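Local atomic coordinates of succinylglutamate desuccinylase (Vibrio parahaemolyticus, PDB entry 2BCO), a protein that probably hydrolyses N-succinylglutamate to succinate and glutamate, the last step of arginine breakdown by the succinyltransferase pathway, using one zinc ion per subunit. Residues A[68-72]-A[231-237]; A[185-190]-A[254-258]; A[4-8]-A[23-27]; A[28-34]-A[79-83]. All coordinates share one frame; numbering follows the deposited sequence.

Contact 1. Residues A[68-72]-A[231-237]; sequences APMEL and LDRLTAF
Leu72 meets Leu234 and Phe237 through a single methyl: CD1 lies 4.0 Å from CD1 of Leu234 and 3.8 Å from CD2 of Phe237. It comes to the ring of Phe237 at the edge, near its plane. One helical turn earlier Ala68 CB reaches the same Leu234 CD1 at 3.7 Å. Leu231 borders the patch, with CD1 4.3 Å from Ala68 CB. Leu231 CD2 lies 4.0 Å from Glu71 OE2, crossing that side chain at about a right angle, while the other oxygen, OE1, accepts from Gly227 N and Asn229 ND2, which hold the carboxylate. Leu234 is the N-cap residue of helix 235-245; just after it, Thr235 OG1 and Thr235 N both bond back to Asp232 O of the 3-10 turn 231-234, from the same face of its carbonyl plane. Phe237 CG stands anti to its backbone N (chi1 163°), which carries the ring toward Leu72. The result is a mainly apolar seam between the first turns of helix 68-81 and the 3-10 turn that leads into helix 235-245, within the zinc-dependent catalytic domain. Ala68 and Pro69 also rest on strand 149-157, Leu234 and Phe237 on strand 214-220, and Phe237 further touches helix 179-188.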
loop_
_atom_site.group_PDB
_atom_site.type_symbol
_atom_site.label_atom_id
_atom_site.label_comp_id
_atom_site.label_asym_id
_atom_site.label_seq_id
_atom_site.Cartn_x
_atom_site.Cartn_y
_atom_site.Cartn_z
ATOM N N ALA A 68 -6.679 -9.701 4.193
ATOM C CA ALA A 68 -5.514 -10.567 3.977
ATOM C C ALA A 68 -4.199 -10.025 4.561
ATOM O O ALA A 68 -3.512 -10.723 5.306
ATOM C CB ALA A 68 -5.347 -10.868 2.482
ATOM N N PRO A 69 -3.830 -8.776 4.237
ATOM C CA PRO A 69 -2.576 -8.257 4.793
ATOM C C PRO A 69 -2.617 -8.158 6.318
ATOM O O PRO A 69 -1.589 -8.312 6.987
ATOM C CB PRO A 69 -2.435 -6.887 4.127
ATOM C CG PRO A 69 -3.167 -7.065 2.828
ATOM C CD PRO A 69 -4.399 -7.832 3.263
HETATM N N MSE A 70 -3.803 -7.892 6.857
HETATM C CA MSE A 70 -3.972 -7.781 8.299
HETATM C C MSE A 70 -3.629 -9.127 8.926
HETATM O O MSE A 70 -2.978 -9.183 9.971
HETATM C CB MSE A 70 -5.417 -7.390 8.640
HETATM C CG MSE A 70 -5.916 -6.155 7.902
HETATM SE SE MSE A 70 -7.703 -5.567 8.420
HETATM C CE MSE A 70 -8.412 -7.263 9.045
ATOM N N GLU A 71 -4.063 -10.209 8.278
ATOM C CA GLU A 71 -3.788 -11.560 8.765
ATOM C C GLU A 71 -2.289 -11.834 8.701
ATOM O O GLU A 71 -1.727 -12.412 9.631
ATOM C CB GLU A 71 -4.530 -12.621 7.931
ATOM C CG GLU A 71 -6.055 -12.535 7.958
ATOM C CD GLU A 71 -6.720 -13.905 7.741
ATOM O OE1 GLU A 71 -7.525 -14.060 6.787
ATOM O OE2 GLU A 71 -6.425 -14.831 8.534
ATOM N N LEU A 72 -1.644 -11.419 7.606
ATOM C CA LEU A 72 -0.196 -11.625 7.454
ATOM C C LEU A 72 0.554 -10.858 8.533
ATOM O O LEU A 72 1.487 -11.380 9.144
ATOM C CB LEU A 72 0.292 -11.160 6.074
ATOM C CG LEU A 72 -0.273 -11.918 4.870
ATOM C CD1 LEU A 72 0.436 -11.455 3.605
ATOM C CD2 LEU A 72 -0.093 -13.441 5.072
ATOM N N LEU A 231 -4.843 -16.952 1.293
ATOM C CA LEU A 231 -3.514 -16.714 1.859
ATOM C C LEU A 231 -2.290 -17.333 1.190
ATOM O O LEU A 231 -1.217 -16.723 1.175
ATOM C CB LEU A 231 -3.521 -17.097 3.346
ATOM C CG LEU A 231 -3.706 -15.977 4.382
ATOM C CD1 LEU A 231 -4.599 -14.877 3.847
ATOM C CD2 LEU A 231 -4.285 -16.560 5.661
ATOM N N ASP A 232 -2.439 -18.536 0.650
ATOM C CA ASP A 232 -1.327 -19.222 -0.001
ATOM C C ASP A 232 -0.819 -18.439 -1.201
ATOM O O ASP A 232 0.367 -18.479 -1.511
ATOM C CB ASP A 232 -1.750 -20.638 -0.409
ATOM C CG ASP A 232 -2.009 -21.519 0.793
ATOM O OD1 ASP A 232 -1.036 -21.779 1.538
ATOM O OD2 ASP A 232 -3.176 -21.934 1.013
ATOM N N ARG A 233 -1.715 -17.719 -1.863
ATOM C CA ARG A 233 -1.328 -16.922 -3.018
ATOM C C ARG A 233 -0.480 -15.722 -2.595
ATOM O O ARG A 233 0.029 -14.999 -3.436
ATOM C CB ARG A 233 -2.574 -16.433 -3.771
ATOM C CG ARG A 233 -3.544 -17.546 -4.154
ATOM C CD ARG A 233 -4.610 -17.055 -5.132
ATOM N NE ARG A 233 -4.039 -16.737 -6.440
ATOM C CZ ARG A 233 -4.750 -16.396 -7.509
ATOM N NH1 ARG A 233 -6.078 -16.328 -7.441
ATOM N NH2 ARG A 233 -4.133 -16.112 -8.645
ATOM N N LEU A 234 -0.324 -15.516 -1.292
ATOM C CA LEU A 234 0.478 -14.393 -0.807
ATOM C C LEU A 234 1.749 -14.875 -0.122
ATOM O O LEU A 234 2.472 -14.087 0.488
ATOM C CB LEU A 234 -0.328 -13.539 0.179
ATOM C CG LEU A 234 -1.541 -12.815 -0.394
ATOM C CD1 LEU A 234 -2.273 -12.093 0.726
ATOM C CD2 LEU A 234 -1.088 -11.826 -1.473
ATOM N N THR A 235 2.020 -16.171 -0.225
ATOM C CA THR A 235 3.199 -16.754 0.394
ATOM C C THR A 235 4.519 -16.096 -0.038
ATOM O O THR A 235 5.366 -15.792 0.799
ATOM C CB THR A 235 3.264 -18.271 0.102
ATOM O OG1 THR A 235 2.088 -18.896 0.632
ATOM C CG2 THR A 235 4.509 -18.901 0.726
ATOM N N ALA A 236 4.699 -15.880 -1.334
ATOM C CA ALA A 236 5.931 -15.270 -1.828
ATOM C C ALA A 236 6.107 -13.862 -1.254
ATOM O O ALA A 236 7.194 -13.479 -0.833
ATOM C CB ALA A 236 5.918 -15.227 -3.358
ATOM N N PHE A 237 5.033 -13.089 -1.240
ATOM C CA PHE A 237 5.125 -11.755 -0.686
ATOM C C PHE A 237 5.486 -11.789 0.800
ATOM O O PHE A 237 6.367 -11.056 1.254
ATOM C CB PHE A 237 3.797 -11.005 -0.846
ATOM C CG PHE A 237 3.689 -9.804 0.041
ATOM C CD1 PHE A 237 4.278 -8.603 -0.319
ATOM C CD2 PHE A 237 3.041 -9.891 1.275
ATOM C CE1 PHE A 237 4.227 -7.503 0.532
ATOM C CE2 PHE A 237 2.987 -8.798 2.132
ATOM C CZ PHE A 237 3.582 -7.602 1.757
#

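Contact 2. Residues A[185-190]-A[254-258]; sequences LDSAHI and SKPCI
Ser254 lies against the last turn of helix 179-188, where its OG stands 3.6 Å from Asp186 CB. A water whose O is 2.8 Å from Ser254 OG also bonds to Ser187 OG, which in turn bonds to Asp183 O. Ser254 CB approaches His189 CE1 obliquely, at 4.0 Å. A second water donates to Lys255 O and to Asp186 O, 2.7 Å from each, and so ties the loop to the helix end. Asp186 O also accepts from His189 N and His189 ND1; the latter bond lies in both the carbonyl plane and the ring plane and holds the imidazole in place. His189, with positive phi, closes the helix in a Schellman motif, Ile190 N bonding to Leu185 O as well. Pro256 CA passes 3.6 Å from Asp186 OD2. At Cys257 comes the direct polar link: N donates to Asp186 OD2 at 3.0 Å, meeting the oxygen from above the carboxylate plane (46° out of it). Cys257 SG is placed 4.1 Å from Leu185 CB. The contact thus sets the end of helix 179-188, in the catalytic region, against the loop leading toward the barrel-sandwich hybrid region. Ile258 bonds through its backbone to Glu191 and Val193, where strand 258-267 runs parallel to strand 192-195. Leu185 and Ile190 reach strands 165-169 and 214-220, and Ala188 and His189 pack on helix 235-245.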
loop_
_atom_site.group_PDB
_atom_site.type_symbol
_atom_site.label_atom_id
_atom_site.label_comp_id
_atom_site.label_asym_id
_atom_site.label_seq_id
_atom_site.Cartn_x
_atom_site.Cartn_y
_atom_site.Cartn_z
ATOM N N LEU A 185 10.282 -5.832 -4.609
ATOM C CA LEU A 185 9.141 -6.163 -5.457
ATOM C C LEU A 185 9.378 -7.502 -6.147
ATOM O O LEU A 185 8.504 -8.368 -6.150
ATOM C CB LEU A 185 8.927 -5.104 -6.549
ATOM C CG LEU A 185 8.106 -3.811 -6.365
ATOM C CD1 LEU A 185 6.748 -4.125 -5.748
ATOM C CD2 LEU A 185 8.858 -2.839 -5.499
ATOM N N ASP A 186 10.563 -7.653 -6.739
ATOM C CA ASP A 186 10.908 -8.865 -7.464
ATOM C C ASP A 186 10.966 -10.078 -6.543
ATOM O O ASP A 186 10.424 -11.133 -6.860
ATOM C CB ASP A 186 12.243 -8.672 -8.200
ATOM C CG ASP A 186 12.164 -7.598 -9.281
ATOM O OD1 ASP A 186 13.219 -7.180 -9.792
ATOM O OD2 ASP A 186 11.044 -7.173 -9.628
ATOM N N SER A 187 11.607 -9.923 -5.394
ATOM C CA SER A 187 11.698 -11.032 -4.455
ATOM C C SER A 187 10.319 -11.427 -3.943
ATOM O O SER A 187 10.068 -12.606 -3.699
ATOM C CB SER A 187 12.600 -10.668 -3.272
ATOM O OG SER A 187 13.944 -10.534 -3.697
ATOM N N ALA A 188 9.432 -10.442 -3.792
ATOM C CA ALA A 188 8.076 -10.684 -3.297
ATOM C C ALA A 188 7.187 -11.291 -4.359
ATOM O O ALA A 188 6.092 -11.746 -4.057
ATOM C CB ALA A 188 7.452 -9.386 -2.792
ATOM N N HIS A 189 7.659 -11.290 -5.600
ATOM C CA HIS A 189 6.901 -11.847 -6.713
ATOM C C HIS A 189 5.689 -11.001 -7.089
ATOM O O HIS A 189 4.699 -11.524 -7.604
ATOM C CB HIS A 189 6.453 -13.275 -6.397
ATOM C CG HIS A 189 7.549 -14.290 -6.488
ATOM N ND1 HIS A 189 8.885 -13.942 -6.489
ATOM C CD2 HIS A 189 7.517 -15.642 -6.556
ATOM C CE1 HIS A 189 9.623 -15.032 -6.552
ATOM N NE2 HIS A 189 8.817 -16.081 -6.593
ATOM N N ILE A 190 5.773 -9.697 -6.830
ATOM C CA ILE A 190 4.692 -8.781 -7.181
ATOM C C ILE A 190 4.763 -8.693 -8.702
ATOM O O ILE A 190 5.771 -8.276 -9.271
ATOM C CB ILE A 190 4.909 -7.395 -6.544
ATOM C CG1 ILE A 190 4.986 -7.553 -5.023
ATOM C CG2 ILE A 190 3.763 -6.458 -6.907
ATOM C CD1 ILE A 190 3.644 -7.982 -4.375
ATOM N N SER A 254 14.949 -14.169 -8.884
ATOM C CA SER A 254 13.589 -13.900 -9.360
ATOM C C SER A 254 13.560 -13.025 -10.610
ATOM O O SER A 254 14.539 -12.359 -10.946
ATOM C CB SER A 254 12.775 -13.218 -8.261
ATOM O OG SER A 254 13.422 -12.035 -7.822
ATOM N N LYS A 255 12.420 -13.022 -11.290
ATOM C CA LYS A 255 12.259 -12.226 -12.500
ATOM C C LYS A 255 11.823 -10.794 -12.196
ATOM O O LYS A 255 11.293 -10.507 -11.115
ATOM C CB LYS A 255 11.223 -12.861 -13.429
ATOM C CG LYS A 255 9.803 -12.860 -12.884
ATOM C CD LYS A 255 8.826 -13.419 -13.913
ATOM C CE LYS A 255 7.391 -13.368 -13.416
ATOM N NZ LYS A 255 6.424 -13.851 -14.446
ATOM N N PRO A 256 12.047 -9.874 -13.150
ATOM C CA PRO A 256 11.645 -8.483 -12.931
ATOM C C PRO A 256 10.132 -8.336 -13.056
ATOM O O PRO A 256 9.522 -8.908 -13.963
ATOM C CB PRO A 256 12.379 -7.730 -14.036
ATOM C CG PRO A 256 12.407 -8.740 -15.164
ATOM C CD PRO A 256 12.756 -10.029 -14.435
ATOM N N CYS A 257 9.529 -7.592 -12.132
ATOM C CA CYS A 257 8.093 -7.356 -12.198
ATOM C C CYS A 257 7.869 -6.465 -13.417
ATOM O O CYS A 257 8.783 -5.767 -13.857
ATOM C CB CYS A 257 7.606 -6.648 -10.928
ATOM S SG CYS A 257 8.402 -5.062 -10.581
ATOM N N ILE A 258 6.669 -6.497 -13.978
ATOM C CA ILE A 258 6.379 -5.658 -15.128
ATOM C C ILE A 258 6.304 -4.200 -14.652
ATOM O O ILE A 258 5.726 -3.916 -13.599
ATOM C CB ILE A 258 5.050 -6.081 -15.781
ATOM C CG1 ILE A 258 5.165 -7.536 -16.261
ATOM C CG2 ILE A 258 4.711 -5.158 -16.957
ATOM C CD1 ILE A 258 3.836 -8.161 -16.611
HETATM O O HOH W 1 9.495 -11.384 -9.356
HETATM O O HOH W 2 14.955 -12.703 -5.515
#

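Contact 3. Residues A[4-8]-A[23-27]; sequences SLFRQ and PAEQV
Gln26 and Leu5 carry most of this surface contact, their side chains sliding past each other in opposite directions. On Gln26, CB is the atom that meets the leucine methyl, 3.6 Å from Leu5 CD1. CG then continues anti to the backbone N (chi1 175°), and the extended chain beyond it delivers the amide to the beginning of the modelled chain. There CD stands 4.0 Å from both CB and OG of Ser4. At the tip, OE1 lies 3.4 Å from Ser4 CB and takes a weak hydrogen bond from Ser4 OG, also 3.4 Å long. The same oxygen is 3.5 Å from Leu5 CB, but its approach to Leu5 N has too poor an angle for a hydrogen bond; that N-H is instead given to Glu81 OE1. NE2, the other branch of the amide, touches Ser4 CB. Leu5 CD1 runs the other way along the strand, past Glu25 O at 3.6 Å, to Ala24 CB at 4.2 Å. Behind it, Leu5 CB sits over one face of the Phe6 ring, displaced toward the rim. The N-terminal segment is therefore laid against strand 24-27 largely by methyl and amide contacts. Strand 24-27 pairs antiparallel with strand 33-38, whose Leu34 touches both Leu5 and Gln26, while Phe6 packs on Ile77 and Glu81 of helix 68-81.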
loop_
_atom_site.group_PDB
_atom_site.type_symbol
_atom_site.label_atom_id
_atom_site.label_comp_id
_atom_site.label_asym_id
_atom_site.label_seq_id
_atom_site.Cartn_x
_atom_site.Cartn_y
_atom_site.Cartn_z
ATOM N N SER A 4 2.049 -11.974 24.957
ATOM C CA SER A 4 2.340 -11.506 26.343
ATOM C C SER A 4 1.877 -10.064 26.492
ATOM O O SER A 4 1.461 -9.641 27.568
ATOM C CB SER A 4 3.842 -11.603 26.626
ATOM O OG SER A 4 4.142 -11.224 27.958
ATOM N N LEU A 5 1.954 -9.315 25.399
ATOM C CA LEU A 5 1.541 -7.921 25.393
ATOM C C LEU A 5 0.080 -7.851 24.964
ATOM O O LEU A 5 -0.631 -6.896 25.279
ATOM C CB LEU A 5 2.411 -7.130 24.410
ATOM C CG LEU A 5 2.529 -5.614 24.593
ATOM C CD1 LEU A 5 3.330 -5.320 25.848
ATOM C CD2 LEU A 5 3.218 -5.002 23.383
ATOM N N PHE A 6 -0.364 -8.882 24.246
ATOM C CA PHE A 6 -1.734 -8.947 23.750
ATOM C C PHE A 6 -2.598 -9.957 24.490
ATOM O O PHE A 6 -2.111 -10.965 25.001
ATOM C CB PHE A 6 -1.738 -9.303 22.265
ATOM C CG PHE A 6 -0.871 -8.410 21.430
ATOM C CD1 PHE A 6 0.403 -8.816 21.047
ATOM C CD2 PHE A 6 -1.315 -7.149 21.048
ATOM C CE1 PHE A 6 1.224 -7.977 20.294
ATOM C CE2 PHE A 6 -0.508 -6.305 20.301
ATOM C CZ PHE A 6 0.769 -6.718 19.920
ATOM N N ARG A 7 -3.894 -9.678 24.530
ATOM C CA ARG A 7 -4.852 -10.557 25.181
ATOM C C ARG A 7 -4.899 -11.851 24.375
ATOM O O ARG A 7 -4.844 -12.948 24.931
ATOM C CB ARG A 7 -6.232 -9.901 25.194
ATOM C CG ARG A 7 -7.322 -10.742 25.828
ATOM C CD ARG A 7 -8.702 -10.244 25.417
ATOM N NE ARG A 7 -8.870 -10.267 23.965
ATOM C CZ ARG A 7 -10.019 -10.041 23.338
ATOM N NH1 ARG A 7 -11.118 -9.775 24.032
ATOM N NH2 ARG A 7 -10.072 -10.079 22.013
ATOM N N GLN A 8 -4.989 -11.707 23.056
ATOM C CA GLN A 8 -5.036 -12.850 22.154
ATOM C C GLN A 8 -4.052 -12.670 20.994
ATOM O O GLN A 8 -3.238 -13.553 20.731
ATOM C CB GLN A 8 -6.464 -13.043 21.638
ATOM C CG GLN A 8 -6.669 -14.301 20.807
ATOM C CD GLN A 8 -8.094 -14.826 20.889
ATOM O OE1 GLN A 8 -9.058 -14.072 20.744
ATOM N NE2 GLN A 8 -8.231 -16.128 21.110
ATOM N N PRO A 23 -1.163 2.478 26.527
ATOM C CA PRO A 23 0.232 2.281 26.136
ATOM C C PRO A 23 0.924 1.231 26.994
ATOM O O PRO A 23 0.693 1.150 28.199
ATOM C CB PRO A 23 0.837 3.666 26.319
ATOM C CG PRO A 23 -0.303 4.567 26.013
ATOM C CD PRO A 23 -1.445 3.905 26.751
ATOM N N ALA A 24 1.775 0.433 26.360
ATOM C CA ALA A 24 2.512 -0.612 27.053
ATOM C C ALA A 24 3.725 -1.008 26.225
ATOM O O ALA A 24 3.682 -0.974 24.997
ATOM C CB ALA A 24 1.615 -1.819 27.283
ATOM N N GLU A 25 4.814 -1.361 26.900
ATOM C CA GLU A 25 6.028 -1.779 26.211
ATOM C C GLU A 25 6.438 -3.147 26.731
ATOM O O GLU A 25 5.911 -3.620 27.735
ATOM C CB GLU A 25 7.166 -0.775 26.436
ATOM C CG GLU A 25 7.749 -0.784 27.838
ATOM C CD GLU A 25 9.198 -0.326 27.867
ATOM O OE1 GLU A 25 10.047 -0.982 27.223
ATOM O OE2 GLU A 25 9.488 0.692 28.530
ATOM N N GLN A 26 7.386 -3.778 26.046
ATOM C CA GLN A 26 7.857 -5.100 26.431
ATOM C C GLN A 26 9.172 -5.459 25.756
ATOM O O GLN A 26 9.351 -5.230 24.558
ATOM C CB GLN A 26 6.814 -6.148 26.066
ATOM C CG GLN A 26 7.255 -7.574 26.310
ATOM C CD GLN A 26 6.238 -8.569 25.803
ATOM O OE1 GLN A 26 5.061 -8.505 26.162
ATOM N NE2 GLN A 26 6.681 -9.495 24.963
ATOM N N VAL A 27 10.089 -6.028 26.529
ATOM C CA VAL A 27 11.380 -6.433 25.997
ATOM C C VAL A 27 11.426 -7.949 25.929
ATOM O O VAL A 27 11.227 -8.630 26.935
ATOM C CB VAL A 27 12.536 -5.926 26.881
ATOM C CG1 VAL A 27 13.868 -6.386 26.305
ATOM C CG2 VAL A 27 12.491 -4.404 26.969
#

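Contact 4. Residues A[28-34]-A[79-83]; sequences LSNGVQL and DIESG
Ile80 O, near the C-terminal end of helix 68-81, receives a water hydrogen bond of 2.9 Å, and that water in turn accepts from Asn30 ND2. The same carbonyl takes a weak bond from Gly83 N, and Leu28 CD1 presses close to it. Asn30 belongs to a beta hairpin that joins the antiparallel strands 24-27 and 33-38: residues Leu28 to Gly31 form a type I turn, closed by Gly31 N to Leu28 O, and Leu28 N bonds to Val32 O at 2.8 Å. Within it Asn30 makes an Asx turn, OD1 accepting from Val32 N at 2.9 Å with the donor tilted 32° from the amide's carbonyl plane. This bond fixes the side chain, whose CG lies between the backbone N and carbonyl carbon (chi1 60°), and leaves ND2 directed to the water and to Gly83 CA.

Apolar contacts complete the join. The CG2 methyl of Ile80 is the common point for three residues of the hairpin, lying 4.1 Å from Val32 CG1 and slightly farther from Leu34 CD2 and Leu28 CD1. The side chains of Val32 and Ile80 cross at about a right angle. Val44 of strand 41-45 touches all of Val32, Leu34 and Ile80 and so extends the apolar patch. Gly83, the first residue beyond the helix to leave helical angles, does so with positive phi, which by itself favours glycine. Glu81 CG lies against a methyl of Leu34, these side chains again crossing at about a right angle: Leu34 CD1 to Glu81 CG is 3.5 Å.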
loop_
_atom_site.group_PDB
_atom_site.type_symbol
_atom_site.label_atom_id
_atom_site.label_comp_id
_atom_site.label_asym_id
_atom_site.label_seq_id
_atom_site.Cartn_x
_atom_site.Cartn_y
_atom_site.Cartn_z
ATOM N N LEU A 28 11.676 -8.479 24.738
ATOM C CA LEU A 28 11.732 -9.922 24.549
ATOM C C LEU A 28 13.069 -10.510 24.970
ATOM O O LEU A 28 14.058 -9.793 25.131
ATOM C CB LEU A 28 11.459 -10.277 23.088
ATOM C CG LEU A 28 10.084 -9.897 22.532
ATOM C CD1 LEU A 28 10.046 -10.210 21.046
ATOM C CD2 LEU A 28 8.992 -10.649 23.272
ATOM N N SER A 29 13.083 -11.828 25.141
ATOM C CA SER A 29 14.279 -12.548 25.546
ATOM C C SER A 29 15.457 -12.308 24.610
ATOM O O SER A 29 16.603 -12.253 25.059
ATOM C CB SER A 29 13.990 -14.048 25.622
ATOM O OG SER A 29 15.168 -14.779 25.911
ATOM N N ASN A 30 15.184 -12.163 23.317
ATOM C CA ASN A 30 16.247 -11.937 22.343
ATOM C C ASN A 30 16.637 -10.471 22.200
ATOM O O ASN A 30 17.425 -10.119 21.324
ATOM C CB ASN A 30 15.841 -12.482 20.973
ATOM C CG ASN A 30 14.594 -11.822 20.431
ATOM O OD1 ASN A 30 14.149 -10.792 20.940
ATOM N ND2 ASN A 30 14.027 -12.408 19.383
ATOM N N GLY A 31 16.080 -9.615 23.046
ATOM C CA GLY A 31 16.414 -8.207 22.972
ATOM C C GLY A 31 15.458 -7.351 22.164
ATOM O O GLY A 31 15.497 -6.129 22.274
ATOM N N VAL A 32 14.603 -7.968 21.353
ATOM C CA VAL A 32 13.648 -7.201 20.550
ATOM C C VAL A 32 12.678 -6.435 21.446
ATOM O O VAL A 32 12.189 -6.961 22.447
ATOM C CB VAL A 32 12.825 -8.105 19.607
ATOM C CG1 VAL A 32 11.731 -7.282 18.927
ATOM C CG2 VAL A 32 13.734 -8.739 18.565
ATOM N N GLN A 33 12.398 -5.192 21.078
ATOM C CA GLN A 33 11.497 -4.360 21.860
ATOM C C GLN A 33 10.167 -4.091 21.147
ATOM O O GLN A 33 10.144 -3.723 19.973
ATOM C CB GLN A 33 12.190 -3.042 22.191
ATOM C CG GLN A 33 11.423 -2.146 23.132
ATOM C CD GLN A 33 12.200 -0.895 23.488
ATOM O OE1 GLN A 33 11.725 -0.058 24.251
ATOM N NE2 GLN A 33 13.404 -0.764 22.938
ATOM N N LEU A 34 9.071 -4.282 21.874
ATOM C CA LEU A 34 7.723 -4.066 21.355
ATOM C C LEU A 34 7.042 -2.930 22.124
ATOM O O LEU A 34 7.026 -2.932 23.355
ATOM C CB LEU A 34 6.890 -5.339 21.509
ATOM C CG LEU A 34 7.354 -6.600 20.780
ATOM C CD1 LEU A 34 6.512 -7.776 21.222
ATOM C CD2 LEU A 34 7.234 -6.401 19.282
ATOM N N ASP A 79 4.923 -14.240 15.435
ATOM C CA ASP A 79 6.217 -14.903 15.298
ATOM C C ASP A 79 7.349 -14.085 15.909
ATOM O O ASP A 79 8.307 -14.644 16.441
ATOM C CB ASP A 79 6.514 -15.216 13.825
ATOM C CG ASP A 79 5.611 -16.311 13.268
ATOM O OD1 ASP A 79 4.969 -17.024 14.072
ATOM O OD2 ASP A 79 5.544 -16.473 12.030
ATOM N N ILE A 80 7.243 -12.764 15.835
ATOM C CA ILE A 80 8.263 -11.904 16.418
ATOM C C ILE A 80 8.211 -12.032 17.941
ATOM O O ILE A 80 9.246 -12.053 18.612
ATOM C CB ILE A 80 8.035 -10.418 16.045
ATOM C CG1 ILE A 80 8.288 -10.206 14.552
ATOM C CG2 ILE A 80 8.933 -9.520 16.891
ATOM C CD1 ILE A 80 7.983 -8.809 14.074
ATOM N N GLU A 81 7.001 -12.121 18.483
ATOM C CA GLU A 81 6.824 -12.223 19.928
ATOM C C GLU A 81 7.286 -13.564 20.480
ATOM O O GLU A 81 7.652 -13.655 21.646
ATOM C CB GLU A 81 5.360 -11.994 20.307
ATOM C CG GLU A 81 5.182 -11.047 21.479
ATOM C CD GLU A 81 3.732 -10.887 21.896
ATOM O OE1 GLU A 81 3.432 -9.910 22.622
ATOM O OE2 GLU A 81 2.896 -11.738 21.510
ATOM N N SER A 82 7.270 -14.598 19.645
ATOM C CA SER A 82 7.703 -15.925 20.067
ATOM C C SER A 82 9.175 -16.164 19.723
ATOM O O SER A 82 9.706 -17.245 19.975
ATOM C CB SER A 82 6.844 -17.008 19.404
ATOM O OG SER A 82 7.040 -17.033 18.002
ATOM N N GLY A 83 9.823 -15.159 19.138
ATOM C CA GLY A 83 11.226 -15.286 18.779
ATOM C C GLY A 83 11.456 -16.029 17.478
ATOM O O GLY A 83 12.576 -16.091 16.980
HETATM O O HOH W 3 11.967 -11.801 17.572
#

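Helix 68-81 ties contact 1 to contact 4: its start meets residues 231-237 and its end meets the hairpin, the two centres lying 22 Å apart. Contacts 3 and 4 adjoin, with centres 11 Å apart, and are bonded through Gln26 N to Leu34 O (2.8 Å) between neighbouring strands. Contact 2 touches contact 1, Ala236 CB packing on His189 CD2 at 3.6 Å. Of the four, contact 1 is nearest the metal site: the Ala68 side chain is about 11 Å from the zinc ion, and the side chains of Leu234 and Glu219, the predicted active-site residue, are about 9 Å apart. The side chains of Ile190 in contact 2 and Glu219 are about 7 Å apart, while contacts 3 and 4 lie remote from these sites.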